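PDB 2B5D: alpha-Amylase from Thermotoga maritima, which belongs to glycosyl hydrolase family 57 and pairs a strand-and-helix domain of that family with a helical C-terminal region. Local coordinates for residues A236-S241 and E328-R333; R333-D336 and E341-I344. All blocks are in the same frame, centred on the assembly; numbering follows the deposited sequence.

Contact 1 (A236-S241 and E328-R333)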
loop_
_atom_site.group_PDB
_atom_site.type_symbol
_atom_site.label_atom_id
_atom_site.label_comp_id
_atom_site.label_asym_id
_atom_site.label_seq_id
_atom_site.Cartn_x
_atom_site.Cartn_y
_atom_site.Cartn_z
ATOM N N ALA A 236 30.590 -30.541 7.513
ATOM C CA ALA A 236 30.187 -29.345 8.227
ATOM C C ALA A 236 31.005 -28.121 7.775
ATOM O O ALA A 236 32.232 -28.176 7.563
ATOM C CB ALA A 236 30.186 -29.519 9.736
ATOM N N ARG A 237 30.268 -27.047 7.555
ATOM C CA ARG A 237 30.798 -25.677 7.298
ATOM C C ARG A 237 31.972 -25.294 8.212
ATOM O O ARG A 237 31.828 -25.337 9.438
ATOM C CB ARG A 237 29.661 -24.686 7.603
ATOM C CG ARG A 237 29.455 -23.678 6.603
ATOM C CD ARG A 237 28.357 -22.781 7.052
ATOM N NE ARG A 237 28.819 -21.738 7.974
ATOM C CZ ARG A 237 28.426 -21.716 9.226
ATOM N NH1 ARG A 237 28.838 -20.799 10.091
ATOM N NH2 ARG A 237 27.604 -22.682 9.600
ATOM N N ASP A 238 33.072 -24.844 7.622
ATOM C CA ASP A 238 34.157 -24.168 8.404
ATOM C C ASP A 238 33.693 -22.756 8.726
ATOM O O ASP A 238 33.564 -21.930 7.830
ATOM C CB ASP A 238 35.489 -24.129 7.606
ATOM C CG ASP A 238 36.570 -23.241 8.272
ATOM O OD1 ASP A 238 36.533 -22.942 9.501
ATOM O OD2 ASP A 238 37.473 -22.861 7.530
ATOM N N PRO A 239 33.430 -22.480 9.994
ATOM C CA PRO A 239 32.881 -21.186 10.362
ATOM C C PRO A 239 33.943 -20.041 10.253
ATOM O O PRO A 239 33.581 -18.868 10.288
ATOM C CB PRO A 239 32.488 -21.384 11.836
ATOM C CG PRO A 239 33.454 -22.529 12.328
ATOM C CD PRO A 239 33.766 -23.338 11.155
ATOM N N GLU A 240 35.221 -20.403 10.172
ATOM C CA GLU A 240 36.302 -19.479 9.881
ATOM C C GLU A 240 36.284 -19.064 8.430
ATOM O O GLU A 240 36.854 -18.013 8.094
ATOM C CB GLU A 240 37.667 -20.088 10.209
ATOM C CG GLU A 240 37.836 -20.385 11.648
ATOM C CD GLU A 240 39.287 -20.649 12.012
ATOM O OE1 GLU A 240 39.532 -21.103 13.150
ATOM O OE2 GLU A 240 40.181 -20.408 11.178
ATOM N N SER A 241 35.655 -19.863 7.563
ATOM C CA SER A 241 35.455 -19.430 6.186
ATOM C C SER A 241 33.997 -18.921 5.943
ATOM O O SER A 241 33.434 -19.127 4.892
ATOM C CB SER A 241 35.858 -20.510 5.187
ATOM O OG SER A 241 37.125 -21.116 5.452
ATOM N N GLU A 328 46.423 -21.810 4.367
ATOM C CA GLU A 328 47.678 -22.528 4.598
ATOM C C GLU A 328 48.013 -22.465 6.063
ATOM O O GLU A 328 48.300 -23.453 6.719
ATOM C CB GLU A 328 48.780 -21.871 3.803
ATOM C CG GLU A 328 48.639 -22.131 2.306
ATOM C CD GLU A 328 49.791 -21.585 1.509
ATOM O OE1 GLU A 328 50.116 -22.181 0.447
ATOM O OE2 GLU A 328 50.377 -20.572 1.946
ATOM N N SER A 329 47.968 -21.280 6.599
ATOM C CA SER A 329 48.151 -21.168 8.019
ATOM C C SER A 329 47.164 -22.113 8.768
ATOM O O SER A 329 47.571 -22.896 9.614
ATOM C CB SER A 329 48.006 -19.716 8.420
ATOM O OG SER A 329 48.035 -19.632 9.811
ATOM N N GLN A 330 45.879 -22.084 8.416
ATOM C CA GLN A 330 44.852 -22.908 9.122
ATOM C C GLN A 330 45.096 -24.427 8.928
ATOM O O GLN A 330 45.080 -25.176 9.889
ATOM C CB GLN A 330 43.435 -22.446 8.744
ATOM C CG GLN A 330 42.267 -23.403 9.178
ATOM C CD GLN A 330 40.962 -23.058 8.493
ATOM O OE1 GLN A 330 40.888 -22.959 7.262
ATOM N NE2 GLN A 330 39.930 -22.883 9.281
ATOM N N ALA A 331 45.426 -24.834 7.709
ATOM C CA ALA A 331 45.806 -26.187 7.430
ATOM C C ALA A 331 46.955 -26.710 8.301
ATOM O O ALA A 331 46.855 -27.804 8.900
ATOM C CB ALA A 331 46.135 -26.365 5.939
ATOM N N ARG A 332 48.049 -25.934 8.376
ATOM C CA ARG A 332 49.247 -26.381 9.056
ATOM C C ARG A 332 48.958 -26.550 10.529
ATOM O O ARG A 332 49.336 -27.568 11.122
ATOM C CB ARG A 332 50.407 -25.398 8.827
ATOM C CG ARG A 332 51.081 -25.499 7.435
ATOM C CD ARG A 332 52.396 -24.682 7.438
ATOM N NE ARG A 332 52.128 -23.329 7.949
ATOM C CZ ARG A 332 51.969 -22.258 7.176
ATOM N NH1 ARG A 332 52.101 -22.359 5.843
ATOM N NH2 ARG A 332 51.700 -21.085 7.744
ATOM N N ARG A 333 48.280 -25.570 11.113
ATOM C CA ARG A 333 47.883 -25.623 12.505
ATOM C C ARG A 333 47.009 -26.874 12.800
ATOM O O ARG A 333 47.127 -27.492 13.864
ATOM C CB ARG A 333 47.099 -24.352 12.809
ATOM C CG ARG A 333 46.460 -24.284 14.183
ATOM C CD ARG A 333 45.762 -22.947 14.396
ATOM N NE ARG A 333 44.415 -22.852 13.818
ATOM C CZ ARG A 333 44.058 -22.043 12.813
ATOM N NH1 ARG A 333 44.948 -21.211 12.231
ATOM N NH2 ARG A 333 42.796 -22.051 12.399
HETATM O O HOH W 1 40.322 -23.729 12.086
#
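Gln330 reaches from helix 309-338 to Asp238 in the loop after strand 233-236, and a hydrogen bond joins them: Gln330 NE2 donates to Asp238 OD2 over 3.0 Å with an N-H...O angle of 154°. The acceptor lies close to the amide plane, whereas the amide nitrogen meets the syn side of OD2, tilted 34° out of the carboxylate plane. Gln330 has CG anti to its backbone nitrogen (chi1 168°) and an extended chain beyond, which carries the amide across the gap.

The carboxylate of Asp238 is also held from its own loop. Ser241 OG donates to Asp238 OD2 over 2.7 Å, arriving at the face opposite to Gln330. Glu240 N donates to Asp238 OD1 over 2.9 Å from above the plane, and from another loop Tyr223 OH bonds the same oxygen. With both oxygens gripped, the group has little freedom to rotate, and this many donors would probably favour its charged form.

The ionic component is looser. Arg333 NH2 and Glu240 OE2 form a salt bridge at 3.3 Å, but its hydrogen bond is weak; OE2 sits at the guanidinium edge. A water accepts from Gln330 NE2 at 3.0 Å and has weak bonds to Glu240 OE1 and Arg333 NH2, linking all three side chains. Trp212 of the second subunit packs on Glu240, and its Gln217 on Arg333.

The bond from Glu240 N to Asp238 OD1 defines an Asx turn within the loop; the turn presents the Asp238 carboxylate to Gln330, whose bond joins the loop to the helix flanking the sheet of this family 57 domain.

Contact 2 (R333-D336 and E341-I344)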
loop_
_atom_site.group_PDB
_atom_site.type_symbol
_atom_site.label_atom_id
_atom_site.label_comp_id
_atom_site.label_asym_id
_atom_site.label_seq_id
_atom_site.Cartn_x
_atom_site.Cartn_y
_atom_site.Cartn_z
ATOM N N ARG A 333 48.280 -25.570 11.113
ATOM C CA ARG A 333 47.883 -25.623 12.505
ATOM C C ARG A 333 47.009 -26.874 12.800
ATOM O O ARG A 333 47.127 -27.492 13.864
ATOM C CB ARG A 333 47.099 -24.352 12.809
ATOM C CG ARG A 333 46.460 -24.284 14.183
ATOM C CD ARG A 333 45.762 -22.947 14.396
ATOM N NE ARG A 333 44.415 -22.852 13.818
ATOM C CZ ARG A 333 44.058 -22.043 12.813
ATOM N NH1 ARG A 333 44.948 -21.211 12.231
ATOM N NH2 ARG A 333 42.796 -22.051 12.399
ATOM N N LEU A 334 46.124 -27.217 11.860
ATOM C CA LEU A 334 45.171 -28.307 12.027
ATOM C C LEU A 334 45.844 -29.657 11.869
ATOM O O LEU A 334 45.580 -30.532 12.650
ATOM C CB LEU A 334 44.017 -28.195 11.020
ATOM C CG LEU A 334 42.602 -27.684 11.354
ATOM C CD1 LEU A 334 42.426 -27.006 12.684
ATOM C CD2 LEU A 334 42.070 -26.831 10.182
ATOM N N MET A 335 46.672 -29.824 10.834
ATOM C CA MET A 335 47.480 -31.031 10.659
ATOM C C MET A 335 48.271 -31.322 11.941
ATOM O O MET A 335 48.225 -32.440 12.494
ATOM C CB MET A 335 48.413 -30.894 9.450
ATOM C CG MET A 335 47.784 -31.377 8.170
ATOM S SD MET A 335 48.590 -31.087 6.572
ATOM C CE MET A 335 48.720 -29.280 6.543
ATOM N N ASP A 336 48.961 -30.300 12.442
ATOM C CA ASP A 336 49.758 -30.462 13.637
ATOM C C ASP A 336 48.912 -30.865 14.867
ATOM O O ASP A 336 49.359 -31.679 15.668
ATOM C CB ASP A 336 50.636 -29.223 13.876
ATOM C CG ASP A 336 51.267 -29.213 15.274
ATOM O OD1 ASP A 336 52.365 -29.831 15.474
ATOM O OD2 ASP A 336 50.650 -28.583 16.174
ATOM N N GLU A 341 44.860 -35.111 7.595
ATOM C CA GLU A 341 44.565 -33.980 6.731
ATOM C C GLU A 341 43.163 -33.354 7.035
ATOM O O GLU A 341 42.143 -34.046 6.976
ATOM C CB GLU A 341 44.675 -34.433 5.267
ATOM C CG GLU A 341 46.114 -34.737 4.808
ATOM C CD GLU A 341 46.196 -35.716 3.607
ATOM O OE1 GLU A 341 46.967 -35.443 2.643
ATOM O OE2 GLU A 341 45.493 -36.772 3.634
ATOM N N PRO A 342 43.122 -32.033 7.364
ATOM C CA PRO A 342 41.840 -31.349 7.533
ATOM C C PRO A 342 41.127 -31.227 6.194
ATOM O O PRO A 342 41.769 -31.202 5.127
ATOM C CB PRO A 342 42.224 -29.989 8.090
ATOM C CG PRO A 342 43.666 -29.783 7.593
ATOM C CD PRO A 342 44.281 -31.134 7.570
ATOM N N VAL A 343 39.797 -31.278 6.222
ATOM C CA VAL A 343 39.065 -30.836 5.047
ATOM C C VAL A 343 38.241 -29.622 5.415
ATOM O O VAL A 343 37.473 -29.612 6.354
ATOM C CB VAL A 343 38.412 -31.986 4.144
ATOM C CG1 VAL A 343 38.551 -33.349 4.745
ATOM C CG2 VAL A 343 36.994 -31.661 3.664
ATOM N N ILE A 344 38.552 -28.537 4.743
ATOM C CA ILE A 344 38.054 -27.234 5.150
ATOM C C ILE A 344 36.899 -27.015 4.225
ATOM O O ILE A 344 37.083 -26.979 2.970
ATOM C CB ILE A 344 39.192 -26.154 5.046
ATOM C CG1 ILE A 344 40.255 -26.458 6.129
ATOM C CG2 ILE A 344 38.604 -24.783 5.132
ATOM C CD1 ILE A 344 41.670 -25.869 5.894
#
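The Pro342 ring packs against Leu334 and Met335, two consecutive residues of helix 309-338, and these two neighbours supply the tight part of an apolar contact. Leu334 CB lies 3.8 Å from Pro342 CG, and Leu334 CD2 is at the same distance from Pro342 CB, so both the root and one branch of the leucine touch the ring. Its first torsion, -103°, lies well away from a staggered value, and the second is nearly eclipsed at 12°; in this conformation CD2 is the methyl that meets the proline.

Met335 approaches a different part of the ring. Its CG is 3.6 Å from Pro342 CD, and the two side chains cross at about a right angle. The touching is done by the methylene: the chain bends at chi3 (-58°), beyond the atom that makes this contact. Pro342 thus presents CB and CG to the leucine and CD to the methionine, and all three residues are buried.

Packing thins out at both ends of the strand-side segment. Toward the strand, Ile344 CD1 comes within 4.4 Å of Leu334 CD2, a marginal apolar touch. On the other side, Glu341 is partly exposed and its CB points away from the helix; its CA is 4.4 Å from Met335 CG, and its carboxylate makes a weak bond to Arg2 N and a long, weak ion pair with Lys4.

Met1 packs on Met335 and Glu341, while Tyr223 covers part of Leu334. Backbone bonds from Pro342 and Ile344 to strand 3-11 set strand 343-349 beside its parallel neighbour, with the C-terminal turns of helix 309-338 packed against the start of strand 343-349.

How the contacts relate
The centres of contacts 1 and 2 lie about 7 Å apart, on the same side of the chain's centre. Both use helix 309-338: residues 328-333 serve contact 1, residues 333-336 serve contact 2, and Arg333 belongs to both segments. Along the chain, loop 236-241 comes first, then the helix, then 341-344 leading into strand 343-349. Ile344 joins the two sites directly, its CG2 lying 3.3 Å from Asp238 OD2 and its CD1 3.3 Å from Gln330 OE1. At the same end of the helix, contact 1 brings in a polar loop far away in sequence, whereas contact 2 closes the short connection from the helix to the apolar start of the strand that follows it.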